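Local coordinates for aminotransferase class I and II (Streptococcus suis 89/1591, PDB 3OP7), which holds pyridoxal phosphate as an internal aldimine and probably transfers amino groups between amino acids and keto acids, at residues 293-298 with 366-371; 310-315 with 343-348. All coordinates share one frame; numbering follows the deposited sequence.

Contact 1: 293-298 with 366-371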
ATOM      1  N   GLU A 293      -0.706 -31.820  24.495  1.00 55.95           N
ATOM      2  CA  GLU A 293      -1.176 -32.945  25.324  1.00 58.48           C
ATOM      3  C   GLU A 293      -0.298 -33.170  26.561  1.00 59.97           C
ATOM      4  O   GLU A 293      -0.788 -33.585  27.612  1.00 60.41           O
ATOM      5  CB  GLU A 293      -1.296 -34.240  24.525  1.00 59.27           C
ATOM      6  CG  GLU A 293      -2.331 -35.219  25.159  1.00 63.73           C
ATOM      7  CD  GLU A 293      -1.958 -36.658  24.976  1.00 69.19           C
ATOM      8  OE1 GLU A 293      -1.180 -36.947  24.039  1.00 72.34           O
ATOM      9  OE2 GLU A 293      -2.427 -37.505  25.775  1.00 74.12           O
ATOM     10  N   GLU A 294       0.999 -32.895  26.439  1.00 59.88           N
ATOM     11  CA  GLU A 294       1.941 -33.134  27.551  1.00 61.70           C
ATOM     12  C   GLU A 294       1.857 -32.052  28.626  1.00 60.76           C
ATOM     13  O   GLU A 294       2.195 -32.284  29.771  1.00 61.05           O
ATOM     14  CB  GLU A 294       3.383 -33.205  27.020  1.00 62.42           C
ATOM     15  CG  GLU A 294       3.738 -34.549  26.362  1.00 66.64           C
ATOM     16  CD  GLU A 294       5.144 -34.577  25.766  1.00 68.35           C
ATOM     17  OE1 GLU A 294       5.811 -33.520  25.721  1.00 68.30           O
ATOM     18  OE2 GLU A 294       5.570 -35.667  25.336  1.00 70.53           O
ATOM     19  N   GLU A 295       1.425 -30.853  28.244  1.00 57.88           N
ATOM     20  CA  GLU A 295       1.447 -29.717  29.153  1.00 57.86           C
ATOM     21  C   GLU A 295       0.038 -29.525  29.754  1.00 57.25           C
ATOM     22  O   GLU A 295      -0.907 -29.123  29.038  1.00 56.69           O
ATOM     23  CB  GLU A 295       1.947 -28.465  28.380  1.00 56.27           C
ATOM     24  CG  GLU A 295       1.879 -27.130  29.129  1.00 56.74           C
ATOM     25  CD  GLU A 295       2.540 -27.173  30.482  1.00 60.93           C
ATOM     26  OE1 GLU A 295       3.775 -27.423  30.496  1.00 62.22           O
ATOM     27  OE2 GLU A 295       1.823 -26.967  31.515  1.00 60.10           O
ATOM     28  N   PRO A 296      -0.117 -29.782  31.065  1.00 58.21           N
ATOM     29  CA  PRO A 296      -1.472 -29.758  31.633  1.00 57.88           C
ATOM     30  C   PRO A 296      -2.111 -28.364  31.763  1.00 56.77           C
ATOM     31  O   PRO A 296      -3.337 -28.259  31.895  1.00 56.65           O
ATOM     32  CB  PRO A 296      -1.290 -30.420  33.017  1.00 60.31           C
ATOM     33  CG  PRO A 296       0.137 -30.205  33.360  1.00 61.36           C
ATOM     34  CD  PRO A 296       0.912 -30.085  32.080  1.00 60.37           C
ATOM     35  N   LEU A 297      -1.305 -27.304  31.694  1.00 55.45           N
ATOM     36  CA  LEU A 297      -1.823 -25.933  31.806  1.00 53.81           C
ATOM     37  C   LEU A 297      -2.194 -25.328  30.462  1.00 51.75           C
ATOM     38  O   LEU A 297      -2.555 -24.141  30.394  1.00 50.88           O
ATOM     39  CB  LEU A 297      -0.810 -25.022  32.512  1.00 54.18           C
ATOM     40  CG  LEU A 297      -0.528 -25.354  33.987  1.00 56.23           C
ATOM     41  CD1 LEU A 297       0.400 -24.292  34.589  1.00 56.33           C
ATOM     42  CD2 LEU A 297      -1.830 -25.501  34.791  1.00 57.46           C
ATOM     43  N   VAL A 298      -2.071 -26.089  29.380  1.00 50.95           N
ATOM     44  CA  VAL A 298      -2.437 -25.528  28.073  1.00 49.42           C
ATOM     45  C   VAL A 298      -3.324 -26.478  27.315  1.00 48.17           C
ATOM     46  O   VAL A 298      -3.192 -27.683  27.435  1.00 49.11           O
ATOM     47  CB  VAL A 298      -1.211 -25.188  27.185  1.00 49.15           C
ATOM     48  CG1 VAL A 298      -0.136 -24.478  28.001  1.00 52.38           C
ATOM     49  CG2 VAL A 298      -0.629 -26.449  26.553  1.00 52.06           C
ATOM     50  N   GLN A 366       8.933 -24.472  30.882  1.00 57.88           N
ATOM     51  CA  GLN A 366       9.734 -24.046  32.045  1.00 60.43           C
ATOM     52  C   GLN A 366       9.043 -22.923  32.817  1.00 58.96           C
ATOM     53  O   GLN A 366       8.937 -22.967  34.042  1.00 60.27           O
ATOM     54  CB  GLN A 366      11.119 -23.557  31.602  1.00 61.36           C
ATOM     55  CG  GLN A 366      12.210 -24.627  31.440  1.00 65.89           C
ATOM     56  CD  GLN A 366      13.527 -23.994  31.017  1.00 70.05           C
ATOM     57  OE1 GLN A 366      13.892 -22.934  31.530  1.00 74.40           O
ATOM     58  NE2 GLN A 366      14.236 -24.621  30.071  1.00 71.20           N
ATOM     59  N   PHE A 367       8.574 -21.919  32.077  1.00 55.95           N
ATOM     60  CA  PHE A 367       7.842 -20.804  32.647  1.00 55.26           C
ATOM     61  C   PHE A 367       6.562 -21.299  33.329  1.00 55.79           C
ATOM     62  O   PHE A 367       6.271 -20.915  34.461  1.00 56.77           O
ATOM     63  CB  PHE A 367       7.521 -19.780  31.540  1.00 52.61           C
ATOM     64  CG  PHE A 367       7.015 -18.472  32.054  1.00 52.83           C
ATOM     65  CD1 PHE A 367       7.759 -17.723  32.961  1.00 55.81           C
ATOM     66  CD2 PHE A 367       5.790 -17.974  31.628  1.00 49.57           C
ATOM     67  CE1 PHE A 367       7.281 -16.494  33.441  1.00 56.67           C
ATOM     68  CE2 PHE A 367       5.314 -16.759  32.106  1.00 51.35           C
ATOM     69  CZ  PHE A 367       6.057 -16.017  33.004  1.00 52.66           C
ATOM     70  N   LEU A 368       5.840 -22.194  32.661  1.00 55.65           N
ATOM     71  CA  LEU A 368       4.571 -22.730  33.193  1.00 57.28           C
ATOM     72  C   LEU A 368       4.711 -23.533  34.482  1.00 61.12           C
ATOM     73  O   LEU A 368       3.782 -23.543  35.299  1.00 62.94           O
ATOM     74  CB  LEU A 368       3.828 -23.565  32.137  1.00 55.50           C
ATOM     75  CG  LEU A 368       3.137 -22.761  31.031  1.00 52.25           C
ATOM     76  CD1 LEU A 368       2.912 -23.626  29.804  1.00 51.24           C
ATOM     77  CD2 LEU A 368       1.822 -22.154  31.520  1.00 50.26           C
ATOM     78  N   ARG A 369       5.852 -24.197  34.692  1.00 63.70           N
ATOM     79  CA  ARG A 369       6.093 -24.887  35.983  1.00 67.93           C
ATOM     80  C   ARG A 369       6.079 -23.915  37.189  1.00 70.42           C
ATOM     81  O   ARG A 369       5.819 -24.337  38.312  1.00 72.55           O
ATOM     82  CB  ARG A 369       7.392 -25.716  35.954  1.00 68.68           C
ATOM     83  CG  ARG A 369       7.226 -27.109  35.302  1.00 68.62           C
ATOM     84  N   ARG A 370       6.313 -22.621  36.944  1.00 70.84           N
ATOM     85  CA  ARG A 370       6.209 -21.586  37.984  1.00 73.26           C
ATOM     86  C   ARG A 370       4.761 -21.327  38.474  1.00 74.23           C
ATOM     87  O   ARG A 370       4.578 -20.733  39.541  1.00 75.85           O
ATOM     88  CB  ARG A 370       6.856 -20.263  37.530  1.00 72.28           C
ATOM     89  CG  ARG A 370       8.304 -20.373  37.028  1.00 73.01           C
ATOM     90  N   PHE A 371       3.751 -21.803  37.737  1.00 73.75           N
ATOM     91  CA  PHE A 371       2.330 -21.604  38.112  1.00 74.87           C
ATOM     92  C   PHE A 371       1.540 -22.856  38.577  1.00 77.14           C
ATOM     93  O   PHE A 371       0.316 -22.781  38.720  1.00 77.15           O
ATOM     94  CB  PHE A 371       1.571 -20.951  36.947  1.00 72.16           C
ATOM     95  CG  PHE A 371       2.177 -19.658  36.486  1.00 71.12           C
ATOM     96  CD1 PHE A 371       1.841 -18.458  37.101  1.00 71.99           C
ATOM     97  CD2 PHE A 371       3.107 -19.646  35.456  1.00 70.63           C
ATOM     98  CE1 PHE A 371       2.407 -17.254  36.680  1.00 72.32           C
ATOM     99  CE2 PHE A 371       3.682 -18.448  35.022  1.00 69.11           C
ATOM    100  CZ  PHE A 371       3.331 -17.250  35.635  1.00 70.16           C
TER
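With CG anti to the backbone N (chi1 173°) and a bend at chi2 (52°), E295 brings CD against L368, whose CG lies anti to its own carbonyl carbon (chi1 -75°). The contact sits in the C-terminal domain of this fold-type I aminotransferase, where a type I beta turn from E295 to V298 links helix 270-294 to strand 298-300. The turn bond runs from V298 N to E295 O (3.3 Å). The L368 isobutyl group is shared by three residues of the first segment. L368 CD1 meets E295 CD at 3.6 Å, the two side chains crossing obliquely. The same L368 CD1 touches V298 CG1, also at 3.6 Å, that pair crossing at about a right angle. L368 CD2 instead meets L297 CD1 (4.0 Å), the two leucines running antiparallel alongside each other. The buried E295 carboxylate thus lies against a leucine but has polar partners: E295 OE2 accepts L297 N on its anti side (3.2 Å), and OE1 has a weak hydrogen bond to S365 OG. F322 and I313 also touch L368. L297 CD1 packs 3.5 Å from L368 O, an oxygen that accepts F371 N at 3.0 Å.

Contact 2: 310-315 with 343-348; sequences FVKIAV and DGYVRL
Leading into the contact from D343, G344 O accepts I313 N at 3.0 Å just before strand 345-348 of the antiparallel C-terminal domain sheet, and a water lies within bonding distance of both G344 O and I313 O. D343 OD1 bonds G344 N as well as M319 N at the start of helix 319-330, tying the loop before strand 345-348 to that helix. Y345 CB sits over one face of the F310 ring, a CH-pi contact 3.6 Å from the centroid; the rings, nearly parallel (7°), are offset so far that little ring area overlaps. K312 CB approaches Y345 CE2 at 3.5 Å, and the extended lysine chain continues past the phenol to OH, which hydrogen-bonds E136. V346 is the hydrogen-bonded partner of V311: V311 N reaches V346 O, and V346 N reaches V311 O, both at 2.9 Å. On the opposite face from F310 and Y345, V346 CG2 packs on I313 CG1 (4.1 Å). R347 has its CA at the edge of the F310 ring; its guanidinium leads away to N165 and the A25 carbonyl. L348 CB closes the row against V311 CG2 (4.3 Å). One face is therefore aliphatic, while the other carries aromatic and charged groups, and R347 probably corresponds to the arginine that binds the substrate carboxylate in related aminotransferases.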
ATOM      1  N   PHE A 310      -4.254 -20.727  18.604  1.00 33.80           N
ATOM      2  CA  PHE A 310      -4.739 -19.859  19.696  1.00 33.26           C
ATOM      3  C   PHE A 310      -4.884 -20.794  20.870  1.00 34.90           C
ATOM      4  O   PHE A 310      -5.821 -21.585  20.928  1.00 36.11           O
ATOM      5  CB  PHE A 310      -6.051 -19.195  19.329  1.00 32.75           C
ATOM      6  CG  PHE A 310      -6.326 -17.877  20.032  1.00 30.68           C
ATOM      7  CD1 PHE A 310      -5.364 -16.903  20.150  1.00 31.00           C
ATOM      8  CD2 PHE A 310      -7.584 -17.627  20.563  1.00 31.51           C
ATOM      9  CE1 PHE A 310      -5.650 -15.668  20.756  1.00 32.64           C
ATOM     10  CE2 PHE A 310      -7.872 -16.435  21.191  1.00 33.06           C
ATOM     11  CZ  PHE A 310      -6.908 -15.433  21.263  1.00 33.41           C
ATOM     12  N   VAL A 311      -3.944 -20.673  21.796  1.00 35.24           N
ATOM     13  CA  VAL A 311      -3.765 -21.664  22.827  1.00 36.91           C
ATOM     14  C   VAL A 311      -4.297 -21.096  24.138  1.00 37.94           C
ATOM     15  O   VAL A 311      -4.076 -19.925  24.484  1.00 37.79           O
ATOM     16  CB  VAL A 311      -2.265 -22.016  22.935  1.00 37.74           C
ATOM     17  CG1 VAL A 311      -1.996 -22.980  24.022  1.00 39.07           C
ATOM     18  CG2 VAL A 311      -1.756 -22.559  21.607  1.00 38.00           C
ATOM     19  N   LYS A 312      -5.060 -21.920  24.838  1.00 39.42           N
ATOM     20  CA  LYS A 312      -5.675 -21.520  26.096  1.00 41.43           C
ATOM     21  C   LYS A 312      -4.742 -21.843  27.256  1.00 42.84           C
ATOM     22  O   LYS A 312      -4.441 -23.010  27.485  1.00 42.99           O
ATOM     23  CB  LYS A 312      -6.994 -22.278  26.285  1.00 41.82           C
ATOM     24  CG  LYS A 312      -7.869 -21.720  27.384  1.00 46.22           C
ATOM     25  CD  LYS A 312      -9.079 -22.615  27.599  1.00 51.06           C
ATOM     26  CE  LYS A 312     -10.199 -21.928  28.381  1.00 53.48           C
ATOM     27  NZ  LYS A 312     -11.482 -22.681  28.183  1.00 53.01           N
ATOM     28  N   ILE A 313      -4.320 -20.816  27.989  1.00 43.07           N
ATOM     29  CA  ILE A 313      -3.401 -20.970  29.122  1.00 45.58           C
ATOM     30  C   ILE A 313      -4.195 -20.896  30.431  1.00 47.46           C
ATOM     31  O   ILE A 313      -4.729 -19.837  30.765  1.00 47.03           O
ATOM     32  CB  ILE A 313      -2.286 -19.849  29.103  1.00 45.07           C
ATOM     33  CG1 ILE A 313      -1.573 -19.787  27.763  1.00 44.97           C
ATOM     34  CG2 ILE A 313      -1.271 -20.070  30.260  1.00 47.17           C
ATOM     35  CD1 ILE A 313      -0.840 -21.046  27.342  1.00 46.16           C
ATOM     36  N   ALA A 314      -4.287 -22.018  31.154  1.00 48.58           N
ATOM     37  CA  ALA A 314      -4.996 -22.104  32.450  1.00 51.50           C
ATOM     38  C   ALA A 314      -4.199 -21.531  33.639  1.00 53.46           C
ATOM     39  O   ALA A 314      -3.883 -22.248  34.615  1.00 54.39           O
ATOM     40  CB  ALA A 314      -5.422 -23.569  32.740  1.00 52.95           C
ATOM     41  N   VAL A 315      -3.891 -20.233  33.550  1.00 53.72           N
ATOM     42  CA  VAL A 315      -3.193 -19.473  34.593  1.00 56.06           C
ATOM     43  C   VAL A 315      -3.952 -18.162  34.812  1.00 55.76           C
ATOM     44  O   VAL A 315      -4.331 -17.476  33.848  1.00 53.27           O
ATOM     45  CB  VAL A 315      -1.731 -19.143  34.185  1.00 56.64           C
ATOM     46  CG1 VAL A 315      -1.057 -18.276  35.276  1.00 58.96           C
ATOM     47  CG2 VAL A 315      -0.942 -20.445  33.945  1.00 57.85           C
ATOM     48  N   ASP A 343      -8.770 -12.549  26.252  1.00 42.23           N
ATOM     49  CA  ASP A 343      -7.707 -12.811  27.214  1.00 42.70           C
ATOM     50  C   ASP A 343      -7.861 -14.279  27.700  1.00 42.59           C
ATOM     51  O   ASP A 343      -8.905 -14.892  27.518  1.00 42.70           O
ATOM     52  CB  ASP A 343      -7.790 -11.784  28.363  1.00 44.09           C
ATOM     53  CG  ASP A 343      -6.442 -11.530  29.057  1.00 46.79           C
ATOM     54  OD1 ASP A 343      -5.511 -12.353  28.905  1.00 48.31           O
ATOM     55  OD2 ASP A 343      -6.326 -10.515  29.797  1.00 45.17           O
ATOM     56  N   GLY A 344      -6.817 -14.837  28.297  1.00 42.58           N
ATOM     57  CA  GLY A 344      -6.793 -16.245  28.660  1.00 43.27           C
ATOM     58  C   GLY A 344      -6.169 -17.136  27.603  1.00 41.72           C
ATOM     59  O   GLY A 344      -6.025 -18.345  27.845  1.00 42.15           O
ATOM     60  N   TYR A 345      -5.762 -16.532  26.468  1.00 39.33           N
ATOM     61  CA  TYR A 345      -5.195 -17.238  25.332  1.00 37.69           C
ATOM     62  C   TYR A 345      -3.968 -16.498  24.808  1.00 36.98           C
ATOM     63  O   TYR A 345      -3.825 -15.273  24.993  1.00 37.43           O
ATOM     64  CB  TYR A 345      -6.214 -17.298  24.172  1.00 36.69           C
ATOM     65  CG  TYR A 345      -7.504 -17.998  24.475  1.00 37.43           C
ATOM     66  CD1 TYR A 345      -8.531 -17.333  25.124  1.00 40.53           C
ATOM     67  CD2 TYR A 345      -7.714 -19.322  24.104  1.00 39.42           C
ATOM     68  CE1 TYR A 345      -9.736 -17.979  25.405  1.00 43.51           C
ATOM     69  CE2 TYR A 345      -8.908 -19.986  24.419  1.00 40.45           C
ATOM     70  CZ  TYR A 345      -9.916 -19.299  25.052  1.00 43.34           C
ATOM     71  OH  TYR A 345     -11.135 -19.906  25.370  1.00 44.17           O
ATOM     72  N   VAL A 346      -3.145 -17.208  24.041  1.00 36.16           N
ATOM     73  CA  VAL A 346      -2.020 -16.592  23.325  1.00 35.39           C
ATOM     74  C   VAL A 346      -2.053 -17.057  21.864  1.00 34.70           C
ATOM     75  O   VAL A 346      -2.453 -18.185  21.615  1.00 34.44           O
ATOM     76  CB  VAL A 346      -0.680 -16.997  23.991  1.00 36.64           C
ATOM     77  CG1 VAL A 346      -0.605 -16.456  25.416  1.00 38.20           C
ATOM     78  CG2 VAL A 346      -0.499 -18.531  24.011  1.00 38.09           C
ATOM     79  N   ARG A 347      -1.694 -16.191  20.908  1.00 33.43           N
ATOM     80  CA  ARG A 347      -1.494 -16.616  19.516  1.00 32.97           C
ATOM     81  C   ARG A 347      -0.048 -17.149  19.375  1.00 34.58           C
ATOM     82  O   ARG A 347       0.911 -16.457  19.743  1.00 35.41           O
ATOM     83  CB  ARG A 347      -1.740 -15.511  18.528  1.00 31.89           C
ATOM     84  CG  ARG A 347      -1.866 -16.079  17.124  1.00 31.63           C
ATOM     85  CD  ARG A 347      -2.022 -15.012  16.151  1.00 30.83           C
ATOM     86  NE  ARG A 347      -0.755 -14.310  15.974  1.00 30.15           N
ATOM     87  CZ  ARG A 347      -0.585 -13.290  15.140  1.00 32.71           C
ATOM     88  NH1 ARG A 347      -1.620 -12.787  14.438  1.00 32.44           N
ATOM     89  NH2 ARG A 347       0.626 -12.747  15.039  1.00 31.15           N
ATOM     90  N   LEU A 348       0.060 -18.393  18.906  1.00 35.15           N
ATOM     91  CA  LEU A 348       1.325 -19.112  18.729  1.00 35.78           C
ATOM     92  C   LEU A 348       1.511 -19.488  17.236  1.00 34.51           C
ATOM     93  O   LEU A 348       0.694 -20.226  16.680  1.00 35.39           O
ATOM     94  CB  LEU A 348       1.283 -20.357  19.591  1.00 36.09           C
ATOM     95  CG  LEU A 348       2.633 -21.050  19.797  1.00 38.18           C
ATOM     96  CD1 LEU A 348       2.570 -21.831  21.111  1.00 36.22           C
ATOM     97  CD2 LEU A 348       3.060 -21.935  18.622  1.00 35.99           C
TER
HETATM   98  O   HOH W   1      -7.563 -19.285  29.725  1.00 47.26           O

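Both contacts are largely buried, their centres about 12 Å apart, but contact 1 lies farther from the centre of the chain (its centre about 29 Å away, against about 19 Å) and buries less surface (203 against 516 Å²). Contact 1 packs a turn on the C-terminal part of helix 354-368 by side chains; contact 2 pairs neighbouring strands through backbone hydrogen bonds, with ring packing added. They share one sheet: strand 298-300, entered from the turn, flanks strand 309-313. L297 O lies 2.8 Å from A314 N, a probable hydrogen bond, and V298 CG1 packs 3.6 Å from I313 CD1. The aliphatic face of contact 2 thus continues into contact 1, whereas its polar, aromatic face does not.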